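Local coordinates for hemolysin-related protein (Vibrio cholerae serotype O1, PDB 6MLT) that is a secreted biofilm matrix protein that binds calcium and probably carbohydrate, and is thought to contribute to the adhesion of the biofilm, at residues A[38-43]-A[54-59]; A[108-113]-A[126-131]; A[71-76]-A[83-88]. One frame throughout, in Å; residues are numbered along the deposited sequence.

From the N terminus, contact 1 comes first: residues 38-43 and 54-59 close the calcium-binding loop between strands 36-38 and 56-63. Contact 3 follows, where 83-88 returns onto strand 71-76, the neighbour of 56-63 in the same antiparallel sheet; Ile57 O to Leu76 N and Val59 O to Arg74 N join the two. Contact 2 closes last, across the hairpin of strands 112-115 and 122-126 in the next sheet. The three loops run in series and none encloses another. In space His128 of contact 2 touches both other contacts, thereby joining two sheets of the beta-propeller domain, whose blades are antiparallel and mostly four-stranded.

Contact 1. Residues A[38-43]-A[54-59]; sequences VQLNDD and VADIIV. With CA (calcium ion), chain C; CA (calcium ion), chain B.
Val38 and Asp56 form an antiparallel hydrogen-bonded pair, Val38 N to Asp56 O at 3.0 Å and Asp56 N to Val38 O at 2.7 Å, after which 38-43 departs from the sheet and curls round a calcium ion. Asp56 is the pivot: both carboxylate oxygens hold the metal, and OD2 also accepts Leu40 N at 2.9 Å, while OD1 accepts Gly78 N. Asn41 OD1 binds the calcium at 2.3 Å, side-chain oxygens suiting this hard cation. Asp43 OD2 and the carbonyl O of Val54 follow, and two waters bring the coordinating oxygens to seven. Asp43 OD2 also takes Val54 N at 3.0 Å, from above the carboxylate plane, and its OD1 takes Asn41 ND2. Asp42 turns away to a second calcium, shared with Asn44, Asp46, Lys48 O and Asp53 in an EF-hand-like loop, so consecutive residues serve two metals. The bend at chi2 (-83°) turns Gln39 CD over Ala55 N and CA; OE1 accepts from a calcium-bound water and NE2 bonds to Asp53 O. Away from the metal, branched Val38 and Ile58 suit the buried sheet: Val38 CG2 touches Ile58 CD1 at 3.6 Å, and Leu40 crosses Ile58 at about a right angle.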
loop_
_atom_site.group_PDB
_atom_site.type_symbol
_atom_site.label_atom_id
_atom_site.label_comp_id
_atom_site.label_asym_id
_atom_site.label_seq_id
_atom_site.Cartn_x
_atom_site.Cartn_y
_atom_site.Cartn_z
ATOM N N VAL A 38 18.452 -0.988 3.398
ATOM C CA VAL A 38 18.570 0.239 4.179
ATOM C C VAL A 38 20.003 0.754 4.054
ATOM O O VAL A 38 20.923 0.008 3.706
ATOM C CB VAL A 38 18.226 0.018 5.670
ATOM C CG1 VAL A 38 16.724 -0.188 5.865
ATOM C CG2 VAL A 38 19.017 -1.170 6.232
ATOM N N GLN A 39 20.196 2.037 4.375
ATOM C CA GLN A 39 21.523 2.655 4.352
ATOM C C GLN A 39 22.310 2.305 5.615
ATOM O O GLN A 39 21.825 2.511 6.732
ATOM C CB GLN A 39 21.400 4.177 4.249
ATOM C CG GLN A 39 20.615 4.701 3.061
ATOM C CD GLN A 39 21.440 4.789 1.790
ATOM O OE1 GLN A 39 22.646 4.538 1.789
ATOM N NE2 GLN A 39 20.786 5.155 0.697
ATOM N N LEU A 40 23.546 1.823 5.449
ATOM C CA LEU A 40 24.345 1.406 6.598
ATOM C C LEU A 40 25.750 1.987 6.665
ATOM O O LEU A 40 26.410 1.810 7.696
ATOM C CB LEU A 40 24.458 -0.124 6.638
ATOM C CG LEU A 40 23.144 -0.883 6.846
ATOM C CD1 LEU A 40 23.377 -2.384 6.705
ATOM C CD2 LEU A 40 22.523 -0.566 8.197
ATOM N N ASN A 41 26.237 2.670 5.630
ATOM C CA ASN A 41 27.581 3.234 5.703
ATOM C C ASN A 41 27.651 4.525 4.899
ATOM O O ASN A 41 26.745 4.869 4.137
ATOM C CB ASN A 41 28.641 2.233 5.224
ATOM C CG ASN A 41 28.639 2.041 3.721
ATOM O OD1 ASN A 41 27.618 1.722 3.124
ATOM N ND2 ASN A 41 29.797 2.249 3.098
ATOM N N ASP A 42 28.753 5.245 5.088
ATOM C CA ASP A 42 28.964 6.540 4.445
ATOM C C ASP A 42 29.736 6.307 3.154
ATOM O O ASP A 42 30.967 6.268 3.139
ATOM C CB ASP A 42 29.701 7.481 5.387
ATOM C CG ASP A 42 29.911 8.856 4.790
ATOM O OD1 ASP A 42 29.261 9.177 3.773
ATOM O OD2 ASP A 42 30.739 9.611 5.340
ATOM N N ASP A 43 29.005 6.143 2.050
ATOM C CA ASP A 43 29.648 5.849 0.771
ATOM C C ASP A 43 30.332 7.076 0.173
ATOM O O ASP A 43 31.429 6.961 -0.385
ATOM C CB ASP A 43 28.625 5.292 -0.213
ATOM C CG ASP A 43 28.179 3.895 0.148
ATOM O OD1 ASP A 43 29.002 2.958 0.057
ATOM O OD2 ASP A 43 27.007 3.742 0.535
ATOM N N VAL A 54 24.630 4.815 -0.855
ATOM C CA VAL A 54 24.110 3.669 -1.596
ATOM C C VAL A 54 23.499 2.691 -0.601
ATOM O O VAL A 54 24.194 2.184 0.285
ATOM C CB VAL A 54 25.212 2.997 -2.433
ATOM C CG1 VAL A 54 24.653 1.803 -3.208
ATOM C CG2 VAL A 54 25.830 3.994 -3.392
ATOM N N ALA A 55 22.202 2.419 -0.748
ATOM C CA ALA A 55 21.514 1.530 0.179
ATOM C C ALA A 55 22.107 0.127 0.128
ATOM O O ALA A 55 22.594 -0.334 -0.908
ATOM C CB ALA A 55 20.022 1.478 -0.138
ATOM N N ASP A 56 22.041 -0.557 1.262
ATOM C CA ASP A 56 22.708 -1.829 1.477
ATOM C C ASP A 56 21.690 -2.924 1.750
ATOM O O ASP A 56 20.495 -2.667 1.912
ATOM C CB ASP A 56 23.693 -1.686 2.627
ATOM C CG ASP A 56 24.652 -0.553 2.382
ATOM O OD1 ASP A 56 25.357 -0.620 1.353
ATOM O OD2 ASP A 56 24.662 0.418 3.171
ATOM N N ILE A 57 22.177 -4.162 1.784
ATOM C CA ILE A 57 21.328 -5.341 1.909
ATOM C C ILE A 57 21.651 -6.041 3.225
ATOM O O ILE A 57 22.825 -6.230 3.564
ATOM C CB ILE A 57 21.511 -6.293 0.710
ATOM C CG1 ILE A 57 20.840 -5.718 -0.548
ATOM C CG2 ILE A 57 20.911 -7.666 1.007
ATOM C CD1 ILE A 57 21.583 -4.622 -1.236
ATOM N N ILE A 58 20.610 -6.426 3.958
ATOM C CA ILE A 58 20.737 -7.228 5.171
ATOM C C ILE A 58 20.084 -8.581 4.926
ATOM O O ILE A 58 18.923 -8.649 4.501
ATOM C CB ILE A 58 20.094 -6.536 6.383
ATOM C CG1 ILE A 58 20.841 -5.249 6.720
ATOM C CG2 ILE A 58 20.098 -7.485 7.598
ATOM C CD1 ILE A 58 20.075 -4.335 7.660
ATOM N N VAL A 59 20.823 -9.650 5.224
ATOM C CA VAL A 59 20.341 -11.019 5.106
ATOM C C VAL A 59 20.803 -11.799 6.331
ATOM O O VAL A 59 21.664 -11.356 7.094
ATOM C CB VAL A 59 20.829 -11.707 3.812
ATOM C CG1 VAL A 59 20.252 -11.006 2.600
ATOM C CG2 VAL A 59 22.343 -11.714 3.745
HETATM CA CA CA C . 25.997 1.731 1.538
HETATM CA CA CA B . 27.263 9.965 3.258
HETATM O O HOH W 1 24.926 3.502 2.990
HETATM O O HOH W 2 27.572 0.823 0.054
HETATM O O HOH W 3 25.666 11.387 2.591
#

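Contact 2. Residues A[108-113]-A[126-131]; sequences DGLIEI and LDHQGN. With NA (sodium ion), chain D.
A beta hairpin in a sheet of the FG-GAP-like repeat brings Ile113 and Leu126 together as an antiparallel hydrogen-bonded pair, with Ile113 N to Leu126 O and Leu126 N to Ile113 O both 2.9 Å. Their aliphatic side chains lie on the same face of the sheet, which suits this buried position. Beyond the pair the chains stay close, but regular pairing stops: Ile111 O and His128 N, 3.3 Å apart, are badly angled for a direct bond. A water bridges the two instead, donating to Ile111 O at 2.8 Å and accepting from His128 N at 2.9 Å, with a weak further bond to Glu112 OE2. In the loop leading into strand 112-115, four of the six atoms that hold a sodium ion are Asp108 OD1, Leu110 O and both carboxylate oxygens of Glu112; Asp104 and Asp106 complete this FG-GAP metal site. A chain bent at chi2 (82°) directs Glu112 CD toward the metal; OE1 also accepts Leu105 N and OE2 Lys133 NZ, fixing the carboxylate on both oxygens. Asp108 OD1 accepts Leu110 N in an Asx turn, and the positive phi of Gly109 fits a residue without a side chain. Across the contact, Leu110 CD2 lies 4.0 Å above one face of the His128 ring, toward its rim, and Gln129 CG lies over the opposite face. The imidazole is thus sandwiched by aliphatic carbons, while its ND1 bonds to Leu40 O in the calcium-binding loop. The type I turn from Asp127 to Gly130 leads into strand 132-137. Asp127 OD1 takes Gln129 N at 2.9 Å and Asn131 N at 3.0 Å from opposite faces of its carboxylate, the first of these forming a second Asx turn, and Gly130 again adopts positive phi.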
loop_
_atom_site.group_PDB
_atom_site.type_symbol
_atom_site.label_atom_id
_atom_site.label_comp_id
_atom_site.label_asym_id
_atom_site.label_seq_id
_atom_site.Cartn_x
_atom_site.Cartn_y
_atom_site.Cartn_z
ATOM N N ASP A 108 18.562 9.303 15.712
ATOM C CA ASP A 108 19.927 9.812 15.697
ATOM C C ASP A 108 20.527 9.836 14.296
ATOM O O ASP A 108 21.712 10.149 14.148
ATOM C CB ASP A 108 20.817 8.994 16.650
ATOM C CG ASP A 108 21.096 7.583 16.153
ATOM O OD1 ASP A 108 20.542 7.175 15.110
ATOM O OD2 ASP A 108 21.887 6.880 16.822
ATOM N N GLY A 109 19.734 9.538 13.267
ATOM C CA GLY A 109 20.205 9.536 11.899
ATOM C C GLY A 109 20.834 8.240 11.434
ATOM O O GLY A 109 21.324 8.183 10.297
ATOM N N LEU A 110 20.834 7.201 12.263
ATOM C CA LEU A 110 21.468 5.932 11.946
ATOM C C LEU A 110 20.449 4.809 12.077
ATOM O O LEU A 110 19.576 4.841 12.950
ATOM C CB LEU A 110 22.655 5.664 12.874
ATOM C CG LEU A 110 23.742 6.742 12.859
ATOM C CD1 LEU A 110 24.737 6.508 13.981
ATOM C CD2 LEU A 110 24.441 6.764 11.511
ATOM N N ILE A 111 20.591 3.803 11.220
ATOM C CA ILE A 111 19.656 2.684 11.156
ATOM C C ILE A 111 19.935 1.713 12.293
ATOM O O ILE A 111 21.091 1.357 12.552
ATOM C CB ILE A 111 19.776 1.973 9.795
ATOM C CG1 ILE A 111 19.280 2.873 8.657
ATOM C CG2 ILE A 111 19.030 0.624 9.807
ATOM C CD1 ILE A 111 17.796 3.108 8.657
ATOM N N GLU A 112 18.867 1.252 12.948
ATOM C CA GLU A 112 18.902 0.120 13.867
ATOM C C GLU A 112 18.264 -1.100 13.208
ATOM O O GLU A 112 17.368 -0.972 12.373
ATOM C CB GLU A 112 18.156 0.427 15.173
ATOM C CG GLU A 112 18.938 1.279 16.169
ATOM C CD GLU A 112 18.866 2.764 15.872
ATOM O OE1 GLU A 112 17.774 3.246 15.498
ATOM O OE2 GLU A 112 19.903 3.453 16.015
ATOM N N ILE A 113 18.710 -2.288 13.613
ATOM C CA ILE A 113 18.284 -3.548 13.007
ATOM C C ILE A 113 17.676 -4.420 14.096
ATOM O O ILE A 113 18.359 -4.769 15.063
ATOM C CB ILE A 113 19.460 -4.266 12.328
ATOM C CG1 ILE A 113 20.087 -3.347 11.278
ATOM C CG2 ILE A 113 19.002 -5.581 11.708
ATOM C CD1 ILE A 113 21.432 -3.814 10.793
ATOM N N LEU A 126 20.390 -3.973 16.903
ATOM C CA LEU A 126 21.766 -3.652 16.547
ATOM C C LEU A 126 21.860 -2.236 15.996
ATOM O O LEU A 126 20.907 -1.717 15.403
ATOM C CB LEU A 126 22.297 -4.623 15.494
ATOM C CG LEU A 126 22.095 -6.120 15.736
ATOM C CD1 LEU A 126 22.731 -6.913 14.603
ATOM C CD2 LEU A 126 22.679 -6.535 17.065
ATOM N N ASP A 127 23.032 -1.621 16.179
ATOM C CA ASP A 127 23.357 -0.390 15.476
ATOM C C ASP A 127 23.800 -0.722 14.052
ATOM O O ASP A 127 23.879 -1.889 13.652
ATOM C CB ASP A 127 24.415 0.416 16.239
ATOM C CG ASP A 127 25.800 -0.267 16.301
ATOM O OD1 ASP A 127 26.135 -1.130 15.455
ATOM O OD2 ASP A 127 26.569 0.097 17.220
ATOM N N HIS A 128 24.099 0.321 13.271
ATOM C CA HIS A 128 24.355 0.146 11.842
ATOM C C HIS A 128 25.665 -0.579 11.558
ATOM O O HIS A 128 25.926 -0.920 10.399
ATOM C CB HIS A 128 24.354 1.507 11.133
ATOM C CG HIS A 128 25.543 2.358 11.456
ATOM N ND1 HIS A 128 26.598 2.524 10.585
ATOM C CD2 HIS A 128 25.848 3.083 12.557
ATOM C CE1 HIS A 128 27.500 3.320 11.132
ATOM N NE2 HIS A 128 27.070 3.674 12.330
ATOM N N GLN A 129 26.483 -0.825 12.572
ATOM C CA GLN A 129 27.718 -1.575 12.422
ATOM C C GLN A 129 27.587 -3.027 12.867
ATOM O O GLN A 129 28.583 -3.757 12.855
ATOM C CB GLN A 129 28.837 -0.884 13.210
ATOM C CG GLN A 129 29.144 0.512 12.691
ATOM C CD GLN A 129 30.204 1.234 13.512
ATOM O OE1 GLN A 129 30.234 1.135 14.737
ATOM N NE2 GLN A 129 31.076 1.964 12.835
ATOM N N GLY A 130 26.390 -3.460 13.257
ATOM C CA GLY A 130 26.163 -4.835 13.646
ATOM C C GLY A 130 26.378 -5.126 15.112
ATOM O O GLY A 130 26.381 -6.302 15.497
ATOM N N ASN A 131 26.558 -4.103 15.941
ATOM C CA ASN A 131 26.796 -4.292 17.361
ATOM C C ASN A 131 25.522 -4.048 18.155
ATOM O O ASN A 131 24.703 -3.190 17.811
ATOM C CB ASN A 131 27.900 -3.356 17.844
ATOM C CG ASN A 131 29.250 -3.742 17.299
ATOM O OD1 ASN A 131 29.644 -4.910 17.364
ATOM N ND2 ASN A 131 29.953 -2.780 16.726
HETATM NA NA NA D . 19.024 5.384 15.103
HETATM O O HOH W 4 22.719 2.638 14.451
#

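Contact 3. Residues A[71-76]-A[83-88]; sequences GYIRAL and ELWSYS
The Trp85 indole carries Ala75 CB over one face, 3.6 Å from the centroid of the five-membered ring and 18° off its normal, a CH-pi contact that a small methyl can make closely. At the six-membered end, CZ3 meets Ile73 CG2 at 3.6 Å, and NE1 bonds to His128 O. The Tyr87 ring has Trp85 CB over one face and Ile73 O at its edge, in plane, 3.6 Å from CE1; it also stacks on Phe24. The Arg74 guanidinium receives Glu83 OE2 at its edge: NH1 makes a salt bridge of 2.9 Å, although the two planes stand 71° apart. The same oxygen accepts Tyr87 OH at 2.5 Å on its anti lone pair, whereas the arginine comes from the syn side. The aliphatic part of Arg74, extended from CG to NE, passes the tyrosine hydroxyl at about a right angle to that side chain. Leu84 N bonds to Ala75 O at 2.9 Å, pinning the start of 83-88 to the end of strand 71-76 in the beta-propeller domain; a water links Ala75 O, Trp85 N and Tyr87 OH. Glu83 OE1 in turn accepts Ser22 OG and Trp19 NE1, and Arg74 also bonds to Thr61 and Phe24. With donors on both oxygens and a cation beside it, the glutamate is probably held ionised, balancing the charge of the buried arginine.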
loop_
_atom_site.group_PDB
_atom_site.type_symbol
_atom_site.label_atom_id
_atom_site.label_comp_id
_atom_site.label_asym_id
_atom_site.label_seq_id
_atom_site.Cartn_x
_atom_site.Cartn_y
_atom_site.Cartn_z
ATOM N N GLY A 71 20.917 -18.281 12.227
ATOM C CA GLY A 71 21.943 -17.900 11.276
ATOM C C GLY A 71 22.544 -16.559 11.644
ATOM O O GLY A 71 22.124 -15.917 12.608
ATOM N N TYR A 72 23.535 -16.127 10.860
ATOM C CA TYR A 72 24.249 -14.883 11.126
ATOM C C TYR A 72 23.650 -13.748 10.312
ATOM O O TYR A 72 23.406 -13.902 9.113
ATOM C CB TYR A 72 25.741 -15.014 10.805
ATOM C CG TYR A 72 26.483 -15.860 11.810
ATOM C CD1 TYR A 72 26.790 -15.363 13.070
ATOM C CD2 TYR A 72 26.856 -17.167 11.511
ATOM C CE1 TYR A 72 27.453 -16.139 14.002
ATOM C CE2 TYR A 72 27.526 -17.952 12.441
ATOM C CZ TYR A 72 27.819 -17.432 13.681
ATOM O OH TYR A 72 28.476 -18.205 14.604
ATOM N N ILE A 73 23.431 -12.609 10.963
ATOM C CA ILE A 73 23.062 -11.391 10.251
ATOM C C ILE A 73 24.292 -10.844 9.546
ATOM O O ILE A 73 25.360 -10.701 10.155
ATOM C CB ILE A 73 22.485 -10.345 11.214
ATOM C CG1 ILE A 73 21.301 -10.921 11.991
ATOM C CG2 ILE A 73 22.062 -9.095 10.450
ATOM C CD1 ILE A 73 20.815 -10.008 13.128
ATOM N N ARG A 74 24.145 -10.530 8.262
ATOM C CA ARG A 74 25.228 -9.970 7.468
ATOM C C ARG A 74 24.728 -8.753 6.708
ATOM O O ARG A 74 23.617 -8.760 6.173
ATOM C CB ARG A 74 25.780 -10.988 6.467
ATOM C CG ARG A 74 26.320 -12.272 7.073
ATOM C CD ARG A 74 27.053 -13.074 5.996
ATOM N NE ARG A 74 27.415 -14.434 6.403
ATOM C CZ ARG A 74 28.631 -14.829 6.770
ATOM N NH1 ARG A 74 29.642 -13.971 6.824
ATOM N NH2 ARG A 74 28.841 -16.097 7.095
ATOM N N ALA A 75 25.560 -7.718 6.654
ATOM C CA ALA A 75 25.275 -6.511 5.891
ATOM C C ALA A 75 26.172 -6.470 4.660
ATOM O O ALA A 75 27.400 -6.547 4.781
ATOM C CB ALA A 75 25.489 -5.258 6.740
ATOM N N LEU A 76 25.557 -6.327 3.488
ATOM C CA LEU A 76 26.257 -6.349 2.206
ATOM C C LEU A 76 26.159 -4.991 1.523
ATOM O O LEU A 76 25.065 -4.427 1.407
ATOM C CB LEU A 76 25.672 -7.422 1.290
ATOM C CG LEU A 76 25.550 -8.813 1.907
ATOM C CD1 LEU A 76 24.954 -9.799 0.906
ATOM C CD2 LEU A 76 26.909 -9.287 2.404
ATOM N N GLU A 83 31.138 -7.266 2.373
ATOM C CA GLU A 83 30.567 -7.250 3.710
ATOM C C GLU A 83 31.010 -5.995 4.451
ATOM O O GLU A 83 32.204 -5.685 4.520
ATOM C CB GLU A 83 30.970 -8.507 4.470
ATOM C CG GLU A 83 30.137 -9.705 4.072
ATOM C CD GLU A 83 30.679 -10.997 4.636
ATOM O OE1 GLU A 83 31.480 -11.650 3.938
ATOM O OE2 GLU A 83 30.304 -11.350 5.776
ATOM N N LEU A 84 30.033 -5.257 4.984
ATOM C CA LEU A 84 30.300 -3.983 5.641
ATOM C C LEU A 84 30.757 -4.134 7.083
ATOM O O LEU A 84 31.374 -3.208 7.621
ATOM C CB LEU A 84 29.041 -3.109 5.623
ATOM C CG LEU A 84 28.560 -2.664 4.243
ATOM C CD1 LEU A 84 27.199 -2.017 4.353
ATOM C CD2 LEU A 84 29.567 -1.698 3.635
ATOM N N TRP A 85 30.447 -5.254 7.729
ATOM C CA TRP A 85 30.675 -5.413 9.155
ATOM C C TRP A 85 31.972 -6.161 9.429
ATOM O O TRP A 85 32.431 -6.974 8.624
ATOM C CB TRP A 85 29.507 -6.158 9.798
ATOM C CG TRP A 85 28.234 -5.352 9.843
ATOM C CD1 TRP A 85 28.080 -4.027 9.535
ATOM C CD2 TRP A 85 26.940 -5.828 10.214
ATOM N NE1 TRP A 85 26.769 -3.653 9.700
ATOM C CE2 TRP A 85 26.050 -4.743 10.119
ATOM C CE3 TRP A 85 26.448 -7.071 10.623
ATOM C CZ2 TRP A 85 24.697 -4.861 10.419
ATOM C CZ3 TRP A 85 25.108 -7.184 10.921
ATOM C CH2 TRP A 85 24.248 -6.087 10.815
ATOM N N SER A 86 32.558 -5.879 10.588
ATOM C CA SER A 86 33.761 -6.571 11.024
ATOM C C SER A 86 33.464 -7.873 11.750
ATOM O O SER A 86 34.341 -8.745 11.818
ATOM C CB SER A 86 34.568 -5.677 11.963
ATOM O OG SER A 86 33.819 -5.440 13.144
ATOM N N TYR A 87 32.263 -8.019 12.313
ATOM C CA TYR A 87 31.929 -9.173 13.141
ATOM C C TYR A 87 32.891 -9.311 14.319
ATOM O O TYR A 87 33.102 -10.412 14.832
ATOM C CB TYR A 87 31.921 -10.464 12.320
ATOM C CG TYR A 87 31.110 -10.385 11.048
ATOM C CD1 TYR A 87 29.720 -10.380 11.081
ATOM C CD2 TYR A 87 31.736 -10.331 9.809
ATOM C CE1 TYR A 87 28.981 -10.318 9.913
ATOM C CE2 TYR A 87 31.004 -10.270 8.636
ATOM C CZ TYR A 87 29.630 -10.262 8.692
ATOM O OH TYR A 87 28.905 -10.198 7.524
ATOM N N SER A 88 33.469 -8.195 14.768
ATOM C CA SER A 88 34.364 -8.234 15.923
ATOM C C SER A 88 33.650 -8.713 17.179
ATOM O O SER A 88 34.311 -9.172 18.117
ATOM C CB SER A 88 34.975 -6.853 16.168
ATOM O OG SER A 88 33.987 -5.929 16.585
HETATM O O HOH W 5 28.601 -7.499 6.998
#